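Local coordinates for protein sensor-type histidine kinase PrrB (Mycobacterium tuberculosis, PDB 1YSR) that uses ATP, bound by this C-terminal domain, to phosphorylate a protein histidine, probably as the sensor kinase of the PrrB/PrrA two-component system, at residues A[14-18]-A[68-72]; A[24-28]-A[55-60]; A[41-47]-A[122-126]; A[63-69]-A[81-86]; A[97-102]-A[114-120]. All coordinates share one frame; numbering follows the deposited sequence.

How the contacts relate
All five contacts lie in one ATP-binding domain. Contacts 1 and 3 are buried; contacts 2, 4 and 5 are partly buried, and contact 5 has the most exposed residues. Contact 1 packs helix 10-24 on strand 66-74 without hydrogen bonds. Contact 4 pairs the same strand with 77-84 through backbone and asparagine bonds, and shares Gln-68 and Leu-69 with contact 1. Contacts 2 and 3 use opposite ends of helix 44-61: one packs around a tyrosine, the other is fixed by a histidine. Contacts 3 and 5 both use helix 117-125. Contact 5 combines backbone bonds with an arginine grip. Asn-57 of contact 2 probably bonds Gly-115 of contact 5.

Contact 1 (A[14-18]-A[68-72]); sequences LDRAA and QLSAV
Leu-14 and Leu-69 each set a methyl group against a flat peptide unit of the other segment; no aromatic ring takes part. Leu-14 CD1 lies over one face of the Ser-70 carbonyl group. Leu-14 CD1 is 3.5 Å from Ser-70 O and 3.6 Å from Ser-70 C, and it stands almost straight above the oxygen. Leu-69 CD1 meets the Leu-14 carbonyl from its oxygen end, tilted from the peptide plane, at 3.2 Å from Leu-14 O. That oxygen also accepts the helical bond from Ala-18 N. The methyl group therefore touches an oxygen that already has a partner.

The rest is apolar packing. Leu-69 CD1 reaches Ala-18 CB at 3.7 Å and Ala-17 CB at 4.2 Å, so both alanines bear on the same methyl. Leu-14 CD1 also meets Ala-71 CB at 3.9 Å. Leu-14 has CG beside its backbone N (chi1 -65°), and an extended second torsion carries CD1 on to the strand. The two leucines pass each other closely at their roots, with Leu-14 CB 4.2 Å from Leu-69 CB. No hydrogen bond crosses the contact.

The helix segment 14-18 runs antiparallel to the strand segment 68-72, at 176°, with the segment axes 8.9 Å apart. This is helix-on-sheet packing in the alpha/beta sandwich. Leu-14 also rests on Leu-32 of strand 29-32 and Ile-80 of strand 77-84, the strands next to 66-74 in the sheet. Helix 44-61 lies alongside, with Val-51 touching Leu-14 and Ala-17.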
# COMPACT_ATOMS: atom_id res chain seq x y z
N LEU A 14 2.84 -6.87 3.41
CA LEU A 14 3.58 -7.64 4.44
C LEU A 14 5.08 -7.75 4.11
O LEU A 14 5.94 -7.65 4.99
CB LEU A 14 2.93 -9.01 4.65
CG LEU A 14 1.49 -9.01 5.24
CD1 LEU A 14 0.90 -10.44 5.36
CD2 LEU A 14 1.48 -8.34 6.61
N ASP A 15 5.37 -8.05 2.84
CA ASP A 15 6.76 -8.24 2.38
C ASP A 15 7.51 -6.94 2.65
O ASP A 15 8.58 -6.97 3.21
CB ASP A 15 6.80 -8.62 0.91
CG ASP A 15 8.13 -9.31 0.49
OD1 ASP A 15 8.94 -9.71 1.37
OD2 ASP A 15 8.32 -9.44 -0.72
N ARG A 16 6.94 -5.78 2.28
CA ARG A 16 7.60 -4.50 2.55
C ARG A 16 7.68 -4.21 4.01
O ARG A 16 8.66 -3.67 4.46
CB ARG A 16 6.93 -3.28 1.87
CG ARG A 16 6.76 -3.37 0.35
CD ARG A 16 6.07 -2.06 -0.20
NE ARG A 16 4.82 -1.65 0.46
CZ ARG A 16 3.57 -1.96 0.06
NH1 ARG A 16 3.34 -2.70 -1.01
NH2 ARG A 16 2.53 -1.51 0.76
N ALA A 17 6.61 -4.51 4.75
CA ALA A 17 6.64 -4.25 6.17
C ALA A 17 7.81 -5.00 6.82
O ALA A 17 8.46 -4.48 7.72
CB ALA A 17 5.32 -4.69 6.81
N ALA A 18 8.00 -6.24 6.40
CA ALA A 18 9.01 -7.08 7.07
C ALA A 18 10.39 -6.51 6.70
O ALA A 18 11.26 -6.38 7.53
CB ALA A 18 8.88 -8.49 6.62
N GLN A 68 7.16 -13.60 12.14
CA GLN A 68 6.79 -14.06 10.81
C GLN A 68 5.45 -13.49 10.50
O GLN A 68 4.50 -13.63 11.33
CB GLN A 68 6.64 -15.60 10.81
CG GLN A 68 8.01 -16.28 10.97
CD GLN A 68 7.89 -17.81 11.05
OE1 GLN A 68 6.79 -18.37 11.21
NE2 GLN A 68 9.01 -18.47 10.92
N LEU A 69 5.37 -12.88 9.32
CA LEU A 69 4.11 -12.36 8.78
C LEU A 69 3.57 -13.40 7.79
O LEU A 69 4.33 -14.04 7.04
CB LEU A 69 4.39 -11.07 8.02
CG LEU A 69 5.18 -10.03 8.83
CD1 LEU A 69 5.50 -8.70 8.02
CD2 LEU A 69 4.53 -9.75 10.25
N SER A 70 2.26 -13.52 7.73
CA SER A 70 1.65 -14.40 6.72
C SER A 70 0.29 -13.90 6.29
O SER A 70 -0.36 -13.19 7.02
CB SER A 70 1.50 -15.81 7.22
OG SER A 70 0.78 -15.90 8.44
N ALA A 71 -0.15 -14.38 5.11
CA ALA A 71 -1.50 -14.13 4.62
C ALA A 71 -1.99 -15.41 3.97
O ALA A 71 -1.28 -16.02 3.14
CB ALA A 71 -1.50 -12.99 3.60
N VAL A 72 -3.20 -15.79 4.39
CA VAL A 72 -3.89 -16.99 3.90
C VAL A 72 -5.20 -16.49 3.29
O VAL A 72 -6.01 -15.85 3.99
CB VAL A 72 -4.16 -17.93 5.09
CG1 VAL A 72 -5.13 -19.06 4.73
CG2 VAL A 72 -2.85 -18.52 5.62

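Contact 2 (A[24-28]-A[55-60]); sequences IYPDL and IANAVK
Ile-55 starts the contact with its CG2 branch, which lies 3.9 Å from Tyr-25 CE2. Ile-55 CG2 also meets Leu-28 CD2 at 4.2 Å, so it sits against both Tyr-25 and Leu-28.

Ala-56 follows at the phenol end. Ala-56 CB is 3.2 Å from Tyr-25 OH. The hydroxyl also bonds a Tris molecule, probably from the crystallisation liquor.

Val-59, one turn on, uses both its branches. Val-59 CG1 stands anti to the backbone N (chi1 174°) and touches Tyr-25 CD1 at 3.7 Å. Val-59 CG2 lies over one face of the tyrosine ring, toward its rim, and also meets Leu-28 CD2 at 3.7 Å. The opposite ring face is covered by CG2 of Ile-24, so the ring is held between two branched side chains.

Lys-60 closes the row. Its chain bends at chi2 and chi3 and brings CD to the ring edge, 4.1 Å from Tyr-25 CE1. The aliphatic part of the lysine does the touching. Arg-75 of the second subunit packs on Tyr-25 and Lys-60 nearby.

A type II beta turn from Tyr-25 to Leu-28, closed by the bond from Leu-28 N to Tyr-25 O, puts both side chains on the helix. The arrangement is that of a helix-to-strand connection: the turn between helix 10-24 and strand 29-32 is anchored on helix 44-61 of the histidine kinase ATPase fold.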
# COMPACT_ATOMS: atom_id res chain seq x y z
N ILE A 24 14.75 -1.32 11.06
CA ILE A 24 14.54 -0.54 12.26
C ILE A 24 14.99 -1.29 13.50
O ILE A 24 15.41 -0.68 14.50
CB ILE A 24 13.06 -0.16 12.43
CG1 ILE A 24 12.64 0.75 11.25
CG2 ILE A 24 12.83 0.51 13.76
CD1 ILE A 24 11.15 1.09 11.18
N TYR A 25 14.85 -2.61 13.44
CA TYR A 25 15.09 -3.45 14.61
C TYR A 25 16.27 -4.36 14.34
O TYR A 25 16.11 -5.44 13.76
CB TYR A 25 13.87 -4.30 14.92
CG TYR A 25 12.59 -3.51 15.10
CD1 TYR A 25 12.32 -2.83 16.28
CD2 TYR A 25 11.64 -3.45 14.08
CE1 TYR A 25 11.11 -2.13 16.46
CE2 TYR A 25 10.45 -2.75 14.27
CZ TYR A 25 10.21 -2.08 15.43
OH TYR A 25 9.03 -1.36 15.64
N PRO A 26 17.47 -3.94 14.79
CA PRO A 26 18.68 -4.71 14.44
C PRO A 26 18.58 -6.11 15.04
O PRO A 26 18.00 -6.29 16.11
CB PRO A 26 19.82 -3.91 15.10
CG PRO A 26 19.14 -3.15 16.27
CD PRO A 26 17.75 -2.80 15.69
N ASP A 27 19.07 -7.12 14.35
CA ASP A 27 19.02 -8.45 14.98
C ASP A 27 17.61 -9.09 15.02
O ASP A 27 17.52 -10.29 15.34
CB ASP A 27 19.51 -8.40 16.43
CG ASP A 27 20.95 -7.93 16.57
OD1 ASP A 27 21.83 -8.58 15.95
OD2 ASP A 27 21.17 -6.94 17.32
N LEU A 28 16.53 -8.33 14.80
CA LEU A 28 15.22 -8.97 14.64
C LEU A 28 15.22 -9.80 13.37
O LEU A 28 15.66 -9.31 12.34
CB LEU A 28 14.10 -7.92 14.64
CG LEU A 28 12.72 -8.45 14.22
CD1 LEU A 28 12.19 -9.48 15.23
CD2 LEU A 28 11.74 -7.26 14.02
N ILE A 55 4.20 -5.49 14.85
CA ILE A 55 5.66 -5.75 14.98
C ILE A 55 6.31 -5.00 16.13
O ILE A 55 7.08 -5.56 16.87
CB ILE A 55 6.35 -5.45 13.68
CG1 ILE A 55 5.78 -6.35 12.56
CG2 ILE A 55 7.86 -5.63 13.81
CD1 ILE A 55 6.25 -5.95 11.11
N ALA A 56 5.95 -3.72 16.31
CA ALA A 56 6.54 -2.95 17.35
C ALA A 56 6.18 -3.46 18.73
O ALA A 56 7.03 -3.52 19.63
CB ALA A 56 6.18 -1.45 17.17
N ASN A 57 4.96 -3.90 18.91
CA ASN A 57 4.56 -4.43 20.16
C ASN A 57 5.27 -5.74 20.44
O ASN A 57 5.64 -6.01 21.56
CB ASN A 57 3.05 -4.57 20.19
CG ASN A 57 2.38 -3.28 20.62
OD1 ASN A 57 2.44 -2.97 21.78
ND2 ASN A 57 1.91 -2.46 19.67
N ALA A 58 5.44 -6.55 19.41
CA ALA A 58 6.10 -7.87 19.59
C ALA A 58 7.54 -7.65 20.08
O ALA A 58 8.03 -8.29 21.04
CB ALA A 58 6.09 -8.63 18.28
N VAL A 59 8.20 -6.65 19.50
CA VAL A 59 9.62 -6.39 19.78
C VAL A 59 9.76 -5.59 21.05
O VAL A 59 10.46 -6.02 21.96
CB VAL A 59 10.30 -5.61 18.63
CG1 VAL A 59 11.73 -5.24 19.04
CG2 VAL A 59 10.31 -6.44 17.37
N LYS A 60 9.07 -4.45 21.14
CA LYS A 60 9.30 -3.56 22.27
C LYS A 60 8.76 -4.09 23.55
O LYS A 60 9.42 -3.99 24.58
CB LYS A 60 8.88 -2.11 21.95
CG LYS A 60 9.77 -1.62 20.79
CD LYS A 60 9.06 -0.83 19.76
CE LYS A 60 8.86 0.60 20.24
NZ LYS A 60 7.69 1.23 19.62

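Contact 3 (A[41-47]-A[122-126]); sequences VGLPAGL and QAQLH
His-126 lays one face of its imidazole against Leu-47 CD2, a CH-pi contact. Leu-47 CD2 is 3.7 Å from the His-126 ring centroid, 17° off the normal. His-126 NE2 accepts from Leu-43 N at 2.9 Å, with the donor close to the ring plane. His-126 ND1 donates to Gln-122 O at 2.7 Å in a nearly straight bond of 173°. The pattern places the proton on ND1 and fixes the rotation of the ring. Gln-122 O also accepts from His-126 N, which comes from the opposite face of its carbonyl plane.

In the alpha/beta sandwich of the GHKL ATPase family, this joins the C-terminal end of helix 117-125 to the N-terminal end of helix 44-61. Leu-43 is the N-cap residue there. At the ring edge Gly-42 CA is 3.4 Å from His-126 NE2.

Gln-122 bends at chi2 and lays its amide along Gly-46. Gln-122 OE1 is 3.2 Å from Gly-46 CA and is buried with no hydrogen-bond partner in the model. Leu-43 CD1 meets His-126 CE1 at 3.8 Å. The ring of His-5 also meets the imidazole, the two planes about 30° apart, while Leu-146 of strand 140-147 packs on both His-126 and Leu-47.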
# COMPACT_ATOMS: atom_id res chain seq x y z
N VAL A 41 -9.71 -4.69 -0.94
CA VAL A 41 -9.93 -3.28 -1.08
C VAL A 41 -9.89 -2.73 0.33
O VAL A 41 -10.53 -3.28 1.25
CB VAL A 41 -11.28 -3.01 -1.78
CG1 VAL A 41 -11.69 -1.55 -1.66
CG2 VAL A 41 -11.14 -3.43 -3.29
N GLY A 42 -9.10 -1.70 0.52
CA GLY A 42 -8.78 -1.27 1.86
C GLY A 42 -7.98 0.00 1.86
O GLY A 42 -7.84 0.68 0.82
N LEU A 43 -7.44 0.33 3.04
CA LEU A 43 -6.73 1.59 3.21
C LEU A 43 -5.28 1.21 3.43
O LEU A 43 -4.94 0.75 4.53
CB LEU A 43 -7.24 2.33 4.46
CG LEU A 43 -8.77 2.58 4.56
CD1 LEU A 43 -9.34 2.66 6.02
CD2 LEU A 43 -9.17 3.82 3.73
N PRO A 44 -4.42 1.39 2.40
CA PRO A 44 -3.07 0.86 2.56
C PRO A 44 -2.27 1.51 3.70
O PRO A 44 -1.49 0.79 4.33
CB PRO A 44 -2.40 1.07 1.19
CG PRO A 44 -3.18 2.16 0.52
CD PRO A 44 -4.62 2.08 1.09
N ALA A 45 -2.47 2.80 3.99
CA ALA A 45 -1.71 3.40 5.09
C ALA A 45 -2.16 2.79 6.45
O ALA A 45 -1.35 2.44 7.28
CB ALA A 45 -1.89 4.92 5.13
N GLY A 46 -3.46 2.58 6.60
CA GLY A 46 -4.01 2.06 7.88
C GLY A 46 -3.60 0.60 8.03
O GLY A 46 -3.22 0.19 9.13
N LEU A 47 -3.67 -0.18 6.94
CA LEU A 47 -3.27 -1.62 7.07
C LEU A 47 -1.79 -1.75 7.43
O LEU A 47 -1.39 -2.54 8.31
CB LEU A 47 -3.61 -2.40 5.80
CG LEU A 47 -5.11 -2.55 5.61
CD1 LEU A 47 -5.39 -2.99 4.23
CD2 LEU A 47 -5.76 -3.48 6.69
N GLN A 122 -8.15 -0.41 12.94
CA GLN A 122 -8.02 -0.71 11.49
C GLN A 122 -8.83 -1.92 11.03
O GLN A 122 -9.50 -1.91 9.97
CB GLN A 122 -6.52 -0.77 11.13
CG GLN A 122 -5.83 0.55 11.24
CD GLN A 122 -6.46 1.55 10.25
OE1 GLN A 122 -6.85 1.17 9.14
NE2 GLN A 122 -6.60 2.77 10.69
N ALA A 123 -8.84 -3.00 11.83
CA ALA A 123 -9.61 -4.16 11.52
C ALA A 123 -11.10 -3.80 11.38
O ALA A 123 -11.78 -4.22 10.43
CB ALA A 123 -9.39 -5.24 12.54
N GLN A 124 -11.59 -3.00 12.32
CA GLN A 124 -12.99 -2.59 12.34
C GLN A 124 -13.34 -1.71 11.12
O GLN A 124 -14.36 -1.94 10.48
CB GLN A 124 -13.37 -1.93 13.66
CG GLN A 124 -13.95 -2.94 14.72
CD GLN A 124 -12.91 -3.53 15.71
OE1 GLN A 124 -12.22 -4.51 15.39
NE2 GLN A 124 -12.83 -2.97 16.93
N LEU A 125 -12.44 -0.79 10.77
CA LEU A 125 -12.61 0.08 9.58
C LEU A 125 -12.72 -0.74 8.32
O LEU A 125 -13.35 -0.31 7.36
CB LEU A 125 -11.45 1.08 9.46
CG LEU A 125 -11.47 2.28 10.39
CD1 LEU A 125 -10.18 3.09 10.24
CD2 LEU A 125 -12.66 3.22 10.11
N HIS A 126 -12.15 -1.94 8.32
CA HIS A 126 -12.23 -2.85 7.16
C HIS A 126 -13.35 -3.89 7.31
O HIS A 126 -13.43 -4.82 6.52
CB HIS A 126 -10.87 -3.53 6.87
CG HIS A 126 -9.82 -2.57 6.41
ND1 HIS A 126 -9.12 -1.77 7.26
CD2 HIS A 126 -9.40 -2.25 5.16
CE1 HIS A 126 -8.29 -0.99 6.57
NE2 HIS A 126 -8.45 -1.28 5.29

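Contact 4 (A[63-69]-A[81-86]); sequences GATLVQL and AIDDNG
Asn-85 uses its side-chain amide to tie down the chain at Thr-65 and Leu-66, at the open end of the beta hairpin formed by strands 66-74 and 77-84. Asn-85 OD1 accepts two backbone bonds. Thr-65 N, 2.8 Å from Asn-85 OD1, lies in the carbonyl plane on a lone pair. Leu-66 N, 2.9 Å from Asn-85 OD1, stands well above that plane, 60° out of it. Asn-85 ND2 donates to Thr-65 OG1 at 2.8 Å, with the hydroxyl close to the amide plane. Three bonds thus fix the rotation of the amide.

Asn-85 N in turn donates to Leu-66 O. Further along, Gln-68 and Asp-83 form an antiparallel hydrogen-bonded pair, with Asp-83 N to Gln-68 O at 2.9 Å. Val-67 with Asp-84 and Leu-69 with Ile-82 are non-hydrogen-bonded pairs. On their face of the sheet, Ile-82 lies side by side with both apolar residues. Ile-82 CG2 is 3.9 Å from Val-67 CG1, and Ile-82 CG1 is 3.7 Å from Leu-69 CD2. Ile-82 touches Ala-54 of helix 44-61.

Asp-83 points to the other face. Its carboxylate bonds Ser-135 and forms a salt bridge with Arg-141. Asp-84, Asn-85 and Gly-86 begin the sequence DNGSG, which matches the DxGxG pattern of the G1 box in histidine kinases. Asp-84 has CG in the crowded position between its backbone N and carbonyl carbon (chi1 69°). This closes an Asx turn, in which Asp-84 OD1 accepts from Gly-86 N at 2.8 Å through its anti lone pair.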
# COMPACT_ATOMS: atom_id res chain seq x y z
N GLY A 63 9.53 -8.64 23.62
CA GLY A 63 10.93 -9.00 23.55
C GLY A 63 11.21 -9.96 22.42
O GLY A 63 12.23 -10.67 22.44
N ALA A 64 10.32 -10.01 21.42
CA ALA A 64 10.52 -10.90 20.25
C ALA A 64 11.84 -10.65 19.54
O ALA A 64 12.21 -9.46 19.27
CB ALA A 64 9.35 -10.70 19.24
N THR A 65 12.50 -11.75 19.14
CA THR A 65 13.67 -11.71 18.24
C THR A 65 13.34 -12.37 16.92
O THR A 65 14.15 -12.33 15.98
CB THR A 65 14.89 -12.53 18.85
OG1 THR A 65 14.45 -13.87 19.05
CG2 THR A 65 15.28 -11.98 20.17
N LEU A 66 12.17 -13.02 16.84
CA LEU A 66 11.70 -13.66 15.61
C LEU A 66 10.20 -13.30 15.43
O LEU A 66 9.38 -13.41 16.38
CB LEU A 66 11.87 -15.22 15.63
CG LEU A 66 11.28 -16.06 14.51
CD1 LEU A 66 12.19 -15.91 13.29
CD2 LEU A 66 11.32 -17.57 14.97
N VAL A 67 9.90 -12.81 14.24
CA VAL A 67 8.54 -12.47 13.80
C VAL A 67 8.31 -13.00 12.38
O VAL A 67 9.20 -12.87 11.51
CB VAL A 67 8.33 -10.92 13.78
CG1 VAL A 67 6.99 -10.56 13.09
CG2 VAL A 67 8.42 -10.36 15.21
N GLN A 68 7.16 -13.60 12.14
CA GLN A 68 6.79 -14.06 10.81
C GLN A 68 5.45 -13.49 10.50
O GLN A 68 4.50 -13.63 11.33
CB GLN A 68 6.64 -15.60 10.81
CG GLN A 68 8.01 -16.28 10.97
CD GLN A 68 7.89 -17.81 11.05
OE1 GLN A 68 6.79 -18.37 11.21
NE2 GLN A 68 9.01 -18.47 10.92
N LEU A 69 5.37 -12.88 9.32
CA LEU A 69 4.11 -12.36 8.78
C LEU A 69 3.57 -13.40 7.79
O LEU A 69 4.33 -14.04 7.04
CB LEU A 69 4.39 -11.07 8.02
CG LEU A 69 5.18 -10.03 8.83
CD1 LEU A 69 5.50 -8.70 8.02
CD2 LEU A 69 4.53 -9.75 10.25
N ALA A 81 -1.59 -12.82 9.68
CA ALA A 81 -1.12 -13.14 11.04
C ALA A 81 0.25 -12.60 11.29
O ALA A 81 1.08 -12.62 10.38
CB ALA A 81 -1.10 -14.71 11.23
N ILE A 82 0.47 -12.08 12.49
CA ILE A 82 1.82 -11.62 12.87
C ILE A 82 2.17 -12.52 14.05
O ILE A 82 1.53 -12.43 15.14
CB ILE A 82 1.85 -10.12 13.28
CG1 ILE A 82 1.39 -9.23 12.08
CG2 ILE A 82 3.19 -9.75 13.67
CD1 ILE A 82 0.02 -8.62 12.21
N ASP A 83 3.02 -13.50 13.78
CA ASP A 83 3.46 -14.48 14.83
C ASP A 83 4.81 -14.08 15.44
O ASP A 83 5.68 -13.65 14.70
CB ASP A 83 3.63 -15.87 14.16
CG ASP A 83 2.35 -16.61 14.04
OD1 ASP A 83 1.98 -17.26 15.03
OD2 ASP A 83 1.73 -16.56 12.95
N ASP A 84 5.00 -14.18 16.76
CA ASP A 84 6.30 -13.81 17.33
C ASP A 84 6.75 -14.86 18.38
O ASP A 84 5.95 -15.72 18.80
CB ASP A 84 6.33 -12.37 17.90
CG ASP A 84 5.48 -12.23 19.16
OD1 ASP A 84 5.78 -12.85 20.20
OD2 ASP A 84 4.47 -11.51 19.13
N ASN A 85 8.02 -14.79 18.73
CA ASN A 85 8.65 -15.75 19.65
C ASN A 85 8.88 -15.06 21.00
O ASN A 85 9.71 -15.47 21.81
CB ASN A 85 9.99 -16.27 19.05
CG ASN A 85 11.11 -15.25 19.17
OD1 ASN A 85 10.86 -14.05 19.26
ND2 ASN A 85 12.37 -15.72 19.21
N GLY A 86 8.13 -13.98 21.25
CA GLY A 86 8.25 -13.24 22.52
C GLY A 86 7.49 -13.92 23.67
O GLY A 86 7.19 -15.13 23.62
O HOH W 1 2.57 -15.64 10.70

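Contact 5 (A[97-102]-A[114-120]); sequences VFERFS and LGLALVA
Arg-100 has CG beside its backbone N (chi1 -77°) and bends at chi3 (-64°), which turns the guanidinium side-on to the Leu-114 carbonyl. Arg-100 NE and Arg-100 NH2 both bond Leu-114 O, at 3.1 Å and 2.9 Å, and the oxygen lies close to the guanidinium plane. NH2 lies in the carbonyl plane, on a lone pair of Leu-114 O, whereas NE comes from above it. Phe-101 takes a similar first torsion (chi1 -68°), and its ring lies flat on Ala-117. Ala-117 CB is 3.5 Å from the Phe-101 ring centroid and almost on the normal. Leu-118 CD2 meets the ring edge.

The backbones are bonded as well. Leu-116 N donates to Val-97 O in a straight bond of 3.1 Å. Ala-117 N donates to Arg-100 O at 2.8 Å, just where helix 117-125 begins. Val-97 CG2 packs on Leu-114 CD2 at 3.6 Å. Phe-98 CD1 touches Leu-116 CB, and its ring reaches Leu-132 and Leu-142 of the sheet.

A water bridges Gly-115 O and Leu-118 N. Ser-102 OG bonds Asn-53 and Ser-150 O of the second subunit.

The sequence VFERF corresponds to the F box of histidine kinases, and the LGLAL that opens 114-120 to the end of the G2 box. Residues 103-113 between them are not modelled, consistent with the mobile ATP lid of this family, so the contact probably joins the two ends of that lid.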
# COMPACT_ATOMS: atom_id res chain seq x y z
N VAL A 97 -5.54 -5.84 26.27
CA VAL A 97 -4.49 -5.43 25.36
C VAL A 97 -5.12 -4.71 24.13
O VAL A 97 -4.66 -3.68 23.73
CB VAL A 97 -3.57 -6.63 25.02
CG1 VAL A 97 -2.69 -6.36 23.83
CG2 VAL A 97 -2.70 -6.94 26.25
N PHE A 98 -6.19 -5.25 23.60
CA PHE A 98 -6.86 -4.60 22.45
C PHE A 98 -7.53 -3.25 22.78
O PHE A 98 -7.74 -2.45 21.88
CB PHE A 98 -7.87 -5.53 21.80
CG PHE A 98 -7.26 -6.47 20.85
CD1 PHE A 98 -6.59 -5.98 19.71
CD2 PHE A 98 -7.28 -7.85 21.09
CE1 PHE A 98 -6.00 -6.84 18.82
CE2 PHE A 98 -6.69 -8.73 20.19
CZ PHE A 98 -6.03 -8.21 19.03
N GLU A 99 -7.87 -3.03 24.05
CA GLU A 99 -8.51 -1.80 24.45
C GLU A 99 -7.49 -0.68 24.71
O GLU A 99 -7.88 0.45 25.01
CB GLU A 99 -9.35 -2.04 25.72
CG GLU A 99 -10.63 -2.88 25.58
CD GLU A 99 -11.18 -3.36 26.95
OE1 GLU A 99 -10.58 -3.03 28.01
OE2 GLU A 99 -12.20 -4.08 26.96
N ARG A 100 -6.20 -0.99 24.61
CA ARG A 100 -5.11 -0.04 24.90
C ARG A 100 -4.31 0.32 23.67
O ARG A 100 -4.02 -0.56 22.87
CB ARG A 100 -4.08 -0.66 25.86
CG ARG A 100 -4.45 -0.71 27.30
CD ARG A 100 -3.19 -0.70 28.16
NE ARG A 100 -2.36 -1.89 27.94
CZ ARG A 100 -2.15 -2.85 28.85
NH1 ARG A 100 -2.70 -2.76 30.06
NH2 ARG A 100 -1.37 -3.90 28.54
N PHE A 101 -3.89 1.59 23.58
CA PHE A 101 -2.92 2.06 22.59
C PHE A 101 -1.51 1.86 23.13
O PHE A 101 -1.30 1.96 24.34
CB PHE A 101 -3.19 3.54 22.20
CG PHE A 101 -4.48 3.72 21.43
CD1 PHE A 101 -4.48 3.62 20.04
CD2 PHE A 101 -5.69 3.95 22.09
CE1 PHE A 101 -5.66 3.75 19.31
CE2 PHE A 101 -6.89 4.10 21.37
CZ PHE A 101 -6.87 3.99 19.96
N SER A 102 -0.55 1.53 22.27
CA SER A 102 0.82 1.18 22.74
C SER A 102 1.65 2.36 23.22
O SER A 102 1.78 3.36 22.53
CB SER A 102 1.61 0.36 21.71
OG SER A 102 1.60 0.92 20.41
N LEU A 114 1.98 -2.93 26.52
CA LEU A 114 1.53 -3.64 25.33
C LEU A 114 0.11 -3.22 24.97
O LEU A 114 -0.84 -3.43 25.75
CB LEU A 114 1.55 -5.16 25.56
CG LEU A 114 0.94 -6.05 24.47
CD1 LEU A 114 1.85 -6.19 23.23
CD2 LEU A 114 0.69 -7.39 25.06
N GLY A 115 -0.06 -2.69 23.76
CA GLY A 115 -1.33 -2.09 23.37
C GLY A 115 -1.50 -2.25 21.90
O GLY A 115 -0.61 -1.86 21.13
N LEU A 116 -2.63 -2.84 21.53
CA LEU A 116 -2.95 -3.13 20.13
C LEU A 116 -4.26 -2.47 19.63
O LEU A 116 -4.86 -2.95 18.68
CB LEU A 116 -3.04 -4.65 19.93
CG LEU A 116 -1.70 -5.40 20.11
CD1 LEU A 116 -1.92 -6.90 20.16
CD2 LEU A 116 -0.74 -5.02 19.02
N ALA A 117 -4.72 -1.39 20.27
CA ALA A 117 -5.95 -0.73 19.87
C ALA A 117 -5.93 -0.18 18.45
O ALA A 117 -7.00 -0.10 17.82
CB ALA A 117 -6.29 0.39 20.79
N LEU A 118 -4.74 0.21 17.97
CA LEU A 118 -4.60 0.70 16.57
C LEU A 118 -4.95 -0.40 15.61
O LEU A 118 -5.67 -0.19 14.63
CB LEU A 118 -3.20 1.21 16.24
CG LEU A 118 -2.77 2.66 16.54
CD1 LEU A 118 -1.33 2.89 16.01
CD2 LEU A 118 -3.75 3.66 15.95
N VAL A 119 -4.47 -1.59 15.91
CA VAL A 119 -4.77 -2.75 15.13
C VAL A 119 -6.27 -3.02 15.11
O VAL A 119 -6.87 -3.19 14.06
CB VAL A 119 -3.99 -3.97 15.66
CG1 VAL A 119 -4.31 -5.18 14.84
CG2 VAL A 119 -2.49 -3.71 15.62
N ALA A 120 -6.91 -3.08 16.29
CA ALA A 120 -8.34 -3.29 16.32
C ALA A 120 -9.13 -2.24 15.54
O ALA A 120 -10.08 -2.55 14.83
CB ALA A 120 -8.85 -3.37 17.80
O HOH W 2 -1.81 0.36 19.35